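Local atomic coordinates of acyl-CoA dehydrogenase (Geobacillus kaustophilus, PDB entry 2PG0), a protein that probably catalyses the FAD-dependent dehydrogenation of acyl chains at the alpha-beta position, introducing a double bond. Residues A[194-199]-A[221-226]; A[69-74]-A[310-315]. All coordinates share one frame; numbering follows the deposited sequence.

Interaction 1 of 2, residues A[194-199]-A[221-226]; sequences RDTPGF and QDAKVP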
loop_
_atom_site.group_PDB
_atom_site.type_symbol
_atom_site.label_atom_id
_atom_site.label_comp_id
_atom_site.label_asym_id
_atom_site.label_seq_id
_atom_site.Cartn_x
_atom_site.Cartn_y
_atom_site.Cartn_z
ATOM N N ARG A 194 -5.635 45.691 11.102
ATOM C CA ARG A 194 -4.456 45.878 11.945
ATOM C C ARG A 194 -4.702 47.016 12.946
ATOM O O ARG A 194 -5.427 47.959 12.640
ATOM C CB ARG A 194 -3.224 46.174 11.076
ATOM C CG ARG A 194 -1.934 46.447 11.860
ATOM C CD ARG A 194 -0.723 46.648 10.945
ATOM N NE ARG A 194 -0.330 45.418 10.251
ATOM C CZ ARG A 194 0.367 44.419 10.793
ATOM N NH1 ARG A 194 0.763 44.474 12.059
ATOM N NH2 ARG A 194 0.670 43.349 10.063
ATOM N N ASP A 195 -4.120 46.898 14.140
ATOM C CA ASP A 195 -4.204 47.927 15.199
ATOM C C ASP A 195 -5.604 48.124 15.808
ATOM O O ASP A 195 -5.860 49.120 16.498
ATOM C CB ASP A 195 -3.592 49.268 14.745
ATOM C CG ASP A 195 -2.097 49.168 14.450
ATOM O OD1 ASP A 195 -1.387 48.373 15.114
ATOM O OD2 ASP A 195 -1.626 49.888 13.547
ATOM N N THR A 196 -6.497 47.165 15.564
ATOM C CA THR A 196 -7.781 47.090 16.258
ATOM C C THR A 196 -7.513 46.953 17.756
ATOM O O THR A 196 -6.708 46.109 18.159
ATOM C CB THR A 196 -8.606 45.877 15.761
ATOM O OG1 THR A 196 -8.936 46.063 14.384
ATOM C CG2 THR A 196 -9.902 45.704 16.568
ATOM N N PRO A 197 -8.156 47.803 18.589
ATOM C CA PRO A 197 -7.974 47.651 20.034
ATOM C C PRO A 197 -8.466 46.272 20.484
ATOM O O PRO A 197 -9.531 45.839 20.046
ATOM C CB PRO A 197 -8.868 48.755 20.621
ATOM C CG PRO A 197 -9.047 49.742 19.507
ATOM C CD PRO A 197 -9.061 48.921 18.260
ATOM N N GLY A 198 -7.675 45.589 21.308
ATOM C CA GLY A 198 -8.032 44.253 21.816
ATOM C C GLY A 198 -7.578 43.078 20.956
ATOM O O GLY A 198 -7.742 41.915 21.345
ATOM N N PHE A 199 -7.013 43.388 19.791
ATOM C CA PHE A 199 -6.534 42.392 18.836
ATOM C C PHE A 199 -5.019 42.293 18.944
ATOM O O PHE A 199 -4.306 43.272 18.710
ATOM C CB PHE A 199 -6.981 42.787 17.416
ATOM C CG PHE A 199 -6.297 42.027 16.298
ATOM C CD1 PHE A 199 -6.153 40.640 16.344
ATOM C CD2 PHE A 199 -5.837 42.708 15.169
ATOM C CE1 PHE A 199 -5.529 39.947 15.293
ATOM C CE2 PHE A 199 -5.223 42.024 14.114
ATOM C CZ PHE A 199 -5.063 40.642 14.184
ATOM N N GLN A 221 -9.358 39.976 22.681
ATOM C CA GLN A 221 -9.783 40.241 24.049
ATOM C C GLN A 221 -10.564 41.551 24.043
ATOM O O GLN A 221 -9.979 42.638 24.045
ATOM C CB GLN A 221 -8.572 40.284 24.993
ATOM C CG GLN A 221 -7.858 38.920 25.107
ATOM C CD GLN A 221 -6.455 38.986 25.701
ATOM O OE1 GLN A 221 -5.484 38.560 25.063
ATOM N NE2 GLN A 221 -6.341 39.505 26.931
ATOM N N ASP A 222 -11.891 41.422 23.999
ATOM C CA ASP A 222 -12.813 42.549 23.819
ATOM C C ASP A 222 -12.415 43.431 22.639
ATOM O O ASP A 222 -12.336 44.657 22.763
ATOM C CB ASP A 222 -12.935 43.375 25.102
ATOM C CG ASP A 222 -13.618 42.611 26.215
ATOM O OD1 ASP A 222 -14.725 42.071 25.979
ATOM O OD2 ASP A 222 -13.038 42.545 27.318
ATOM N N ALA A 223 -12.161 42.789 21.502
ATOM C CA ALA A 223 -11.737 43.485 20.295
ATOM C C ALA A 223 -12.876 44.358 19.801
ATOM O O ALA A 223 -13.992 43.877 19.607
ATOM C CB ALA A 223 -11.322 42.489 19.231
ATOM N N LYS A 224 -12.584 45.645 19.620
ATOM C CA LYS A 224 -13.591 46.625 19.215
ATOM C C LYS A 224 -13.553 46.804 17.700
ATOM O O LYS A 224 -12.719 47.544 17.171
ATOM C CB LYS A 224 -13.353 47.961 19.934
ATOM C CG LYS A 224 -14.593 48.832 20.068
ATOM C CD LYS A 224 -14.261 50.208 20.656
ATOM C CE LYS A 224 -15.517 51.067 20.831
ATOM N NZ LYS A 224 -16.511 50.451 21.769
ATOM N N VAL A 225 -14.453 46.111 17.009
ATOM C CA VAL A 225 -14.472 46.094 15.548
ATOM C C VAL A 225 -15.696 46.847 15.026
ATOM O O VAL A 225 -16.821 46.515 15.400
ATOM C CB VAL A 225 -14.474 44.635 14.996
ATOM C CG1 VAL A 225 -14.406 44.627 13.473
ATOM C CG2 VAL A 225 -13.318 43.834 15.578
ATOM N N PRO A 226 -15.484 47.862 14.158
ATOM C CA PRO A 226 -16.617 48.595 13.579
ATOM C C PRO A 226 -17.628 47.659 12.924
ATOM O O PRO A 226 -17.237 46.709 12.241
ATOM C CB PRO A 226 -15.958 49.476 12.508
ATOM C CG PRO A 226 -14.570 49.662 12.973
ATOM C CD PRO A 226 -14.192 48.382 13.670
HETATM O O HOH W 1 -5.657 40.383 22.721
#

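Interaction 2 of 2, residues A[69-74]-A[310-315]; sequences ADFAYS and EEHMAG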
loop_
_atom_site.group_PDB
_atom_site.type_symbol
_atom_site.label_atom_id
_atom_site.label_comp_id
_atom_site.label_asym_id
_atom_site.label_seq_id
_atom_site.Cartn_x
_atom_site.Cartn_y
_atom_site.Cartn_z
ATOM N N ALA A 69 -7.726 39.551 -14.917
ATOM C CA ALA A 69 -7.138 38.288 -15.349
ATOM C C ALA A 69 -8.047 37.108 -15.034
ATOM O O ALA A 69 -8.741 37.115 -14.022
ATOM C CB ALA A 69 -5.784 38.087 -14.694
ATOM N N ASP A 70 -8.035 36.098 -15.897
ATOM C CA ASP A 70 -8.767 34.864 -15.610
ATOM C C ASP A 70 -7.991 33.975 -14.628
ATOM O O ASP A 70 -6.838 34.263 -14.288
ATOM C CB ASP A 70 -9.179 34.127 -16.902
ATOM C CG ASP A 70 -8.025 33.408 -17.595
ATOM O OD1 ASP A 70 -6.916 33.291 -17.034
ATOM O OD2 ASP A 70 -8.248 32.927 -18.723
ATOM N N PHE A 71 -8.637 32.900 -14.179
ATOM C CA PHE A 71 -8.075 32.005 -13.164
ATOM C C PHE A 71 -6.790 31.285 -13.603
ATOM O O PHE A 71 -5.987 30.877 -12.760
ATOM C CB PHE A 71 -9.139 30.995 -12.716
ATOM C CG PHE A 71 -8.701 30.106 -11.588
ATOM C CD1 PHE A 71 -8.566 30.607 -10.292
ATOM C CD2 PHE A 71 -8.426 28.760 -11.821
ATOM C CE1 PHE A 71 -8.149 29.774 -9.241
ATOM C CE2 PHE A 71 -8.015 27.925 -10.776
ATOM C CZ PHE A 71 -7.872 28.434 -9.489
ATOM N N ALA A 72 -6.589 31.131 -14.909
ATOM C CA ALA A 72 -5.367 30.491 -15.407
ATOM C C ALA A 72 -4.108 31.263 -14.994
ATOM O O ALA A 72 -3.063 30.652 -14.738
ATOM C CB ALA A 72 -5.420 30.297 -16.912
ATOM N N TYR A 73 -4.213 32.594 -14.915
ATOM C CA TYR A 73 -3.110 33.409 -14.395
ATOM C C TYR A 73 -2.787 33.043 -12.951
ATOM O O TYR A 73 -1.617 32.976 -12.583
ATOM C CB TYR A 73 -3.397 34.905 -14.520
ATOM C CG TYR A 73 -3.223 35.407 -15.925
ATOM C CD1 TYR A 73 -1.975 35.848 -16.375
ATOM C CD2 TYR A 73 -4.298 35.431 -16.813
ATOM C CE1 TYR A 73 -1.805 36.313 -17.683
ATOM C CE2 TYR A 73 -4.141 35.891 -18.125
ATOM C CZ TYR A 73 -2.890 36.331 -18.546
ATOM O OH TYR A 73 -2.720 36.784 -19.839
ATOM N N SER A 74 -3.818 32.791 -12.145
ATOM C CA SER A 74 -3.595 32.379 -10.750
ATOM C C SER A 74 -2.949 31.002 -10.655
ATOM O O SER A 74 -2.098 30.775 -9.793
ATOM C CB SER A 74 -4.897 32.413 -9.951
ATOM O OG SER A 74 -5.205 33.742 -9.563
ATOM N N GLU A 310 -10.357 23.244 -15.447
ATOM C CA GLU A 310 -11.251 23.526 -16.577
ATOM C C GLU A 310 -12.723 23.617 -16.157
ATOM O O GLU A 310 -13.405 24.590 -16.497
ATOM C CB GLU A 310 -11.065 22.487 -17.694
ATOM C CG GLU A 310 -9.718 22.573 -18.409
ATOM C CD GLU A 310 -9.481 21.409 -19.362
ATOM O OE1 GLU A 310 -10.439 20.651 -19.633
ATOM O OE2 GLU A 310 -8.329 21.245 -19.831
ATOM N N GLU A 311 -13.199 22.615 -15.415
ATOM C CA GLU A 311 -14.558 22.622 -14.849
ATOM C C GLU A 311 -14.825 23.861 -13.988
ATOM O O GLU A 311 -15.864 24.516 -14.121
ATOM C CB GLU A 311 -14.794 21.371 -13.996
ATOM C CG GLU A 311 -14.969 20.089 -14.771
ATOM C CD GLU A 311 -16.199 20.099 -15.652
ATOM O OE1 GLU A 311 -17.315 19.804 -15.151
ATOM O OE2 GLU A 311 -16.036 20.393 -16.852
ATOM N N HIS A 312 -13.879 24.164 -13.099
ATOM C CA HIS A 312 -13.961 25.328 -12.223
ATOM C C HIS A 312 -14.110 26.620 -13.033
ATOM O O HIS A 312 -14.990 27.433 -12.758
ATOM C CB HIS A 312 -12.711 25.400 -11.346
ATOM C CG HIS A 312 -12.768 26.458 -10.291
ATOM N ND1 HIS A 312 -13.783 26.530 -9.362
ATOM C CD2 HIS A 312 -11.923 27.475 -10.005
ATOM C CE1 HIS A 312 -13.566 27.552 -8.555
ATOM N NE2 HIS A 312 -12.445 28.144 -8.926
ATOM N N MET A 313 -13.258 26.779 -14.043
ATOM C CA MET A 313 -13.245 27.979 -14.883
ATOM C C MET A 313 -14.523 28.127 -15.718
ATOM O O MET A 313 -14.936 29.247 -16.043
ATOM C CB MET A 313 -11.986 28.001 -15.761
ATOM C CG MET A 313 -10.682 28.264 -14.982
ATOM S SD MET A 313 -9.185 28.367 -15.998
ATOM C CE MET A 313 -9.530 29.869 -16.943
ATOM N N ALA A 314 -15.146 26.995 -16.046
ATOM C CA ALA A 314 -16.425 26.963 -16.761
ATOM C C ALA A 314 -17.624 27.305 -15.865
ATOM O O ALA A 314 -18.766 27.350 -16.342
ATOM C CB ALA A 314 -16.619 25.594 -17.420
ATOM N N GLY A 315 -17.367 27.544 -14.576
ATOM C CA GLY A 315 -18.406 27.937 -13.624
ATOM C C GLY A 315 -19.223 26.770 -13.096
ATOM O O GLY A 315 -20.328 26.953 -12.584
#

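Interaction 1 of 2, residues A[194-199]-A[221-226]
The flat groups that carry this contact are two peptide carbonyls: the donors Lys224 N and Gln221 N each lie in the plane of the carbonyl they meet, while the ring of Phe199 leads away from 221-226 and meets Phe220, their planes nearly parallel. Lys224 N reaches Pro197 O at 3.1 Å (159° at the hydrogen), and Ala223 CA adds a CA-H...O contact to that same Pro197 O at 3.2 Å. Gln221 N gives the straighter bond, 2.9 Å to Gly198 O (171°). Thr196 turns CG2 anti to its backbone N, which sets this methyl 3.4 Å from Lys224 O and 4.0 Å from Val225 CG2; its OG1 bonds Glu193 O instead. At Gly198, where phi is 89°, a side chain would collide with Gln221 O and Ala223 CA. Lys224 runs outward to a cation-pi contact with Tyr151. Phe199 N to Thr196 O, at 3.2 Å, closes a type II turn over 196-199. A beta turn leading into strand 199-201 is thus docked on the G1 bulge that Asp222 and Ala223 form opposite Val154, in the beta-rich middle domain of the acyl-CoA dehydrogenase fold.

Interaction 2 of 2, residues A[69-74]-A[310-315]
Two helix ends meet here, the start of helix 71-84 and the close of helix 285-313, with Phe71 CA and Met313 CA the nearest pair of CA atoms, 6.8 Å apart; Asp70 is the N-cap of the first, and Gly315 ends the second in a Schellman motif. No hydrogen bond crosses between the segments, so side-chain packing carries the contact. Phe71 and His312 both hold CG anti to the backbone N, which sends their rings toward each other. The CD2 corner of His312 sits over one face of Phe71, offset toward the rim and 4.0 Å from Phe71 CE2; ring centroids 5.2 Å apart and planes at 76° make this a T-shaped pair. Gln246 and Gln247 hold the two imidazole nitrogens, ND1 and NE2 respectively, and so fix the rotation of that ring. Met313 crosses Phe71 obliquely, its CG 3.9 Å from Phe71 CB, then bends at chi3 (66°) to bring CE 3.8 Å from Asp70 OD2 and 4.1 Å from Ala72 CB. The methyl thus lies beside the N-cap, where Asp70 OD1 accepts a weak bond from Ala72 N and a further one from His14. An alanine in place of Met313 would remove CG, SD and CE and would probably loosen the packing on Phe71 and Ala72. Around the pair, Phe71 and His312 both rest on Leu250 of helix 237-273, while Met313 also touches Tyr9, so the contact joins N-terminal and C-terminal helical domains beside that third helix.

How the interactions relate
The two contacts share no element and do not touch, their centres lying 36 Å apart and their nearest atoms about 23 Å. Interaction 1 is local, with 21 residues between its segments, and partly buried, its centre about 26 Å from the centre of the chain. Interaction 2 is a surface contact whose centre lies closer to that of the chain, at about 17 Å; it bridges 235 residues, and interaction 1 falls within that span. Their chemistry follows the secondary structure: peptide groups bond directly where loop meets strand, whereas the helix ends, whose backbones stay farther apart, meet through aromatic and methionine side chains. The areas buried are similar, 262 and 206 Å².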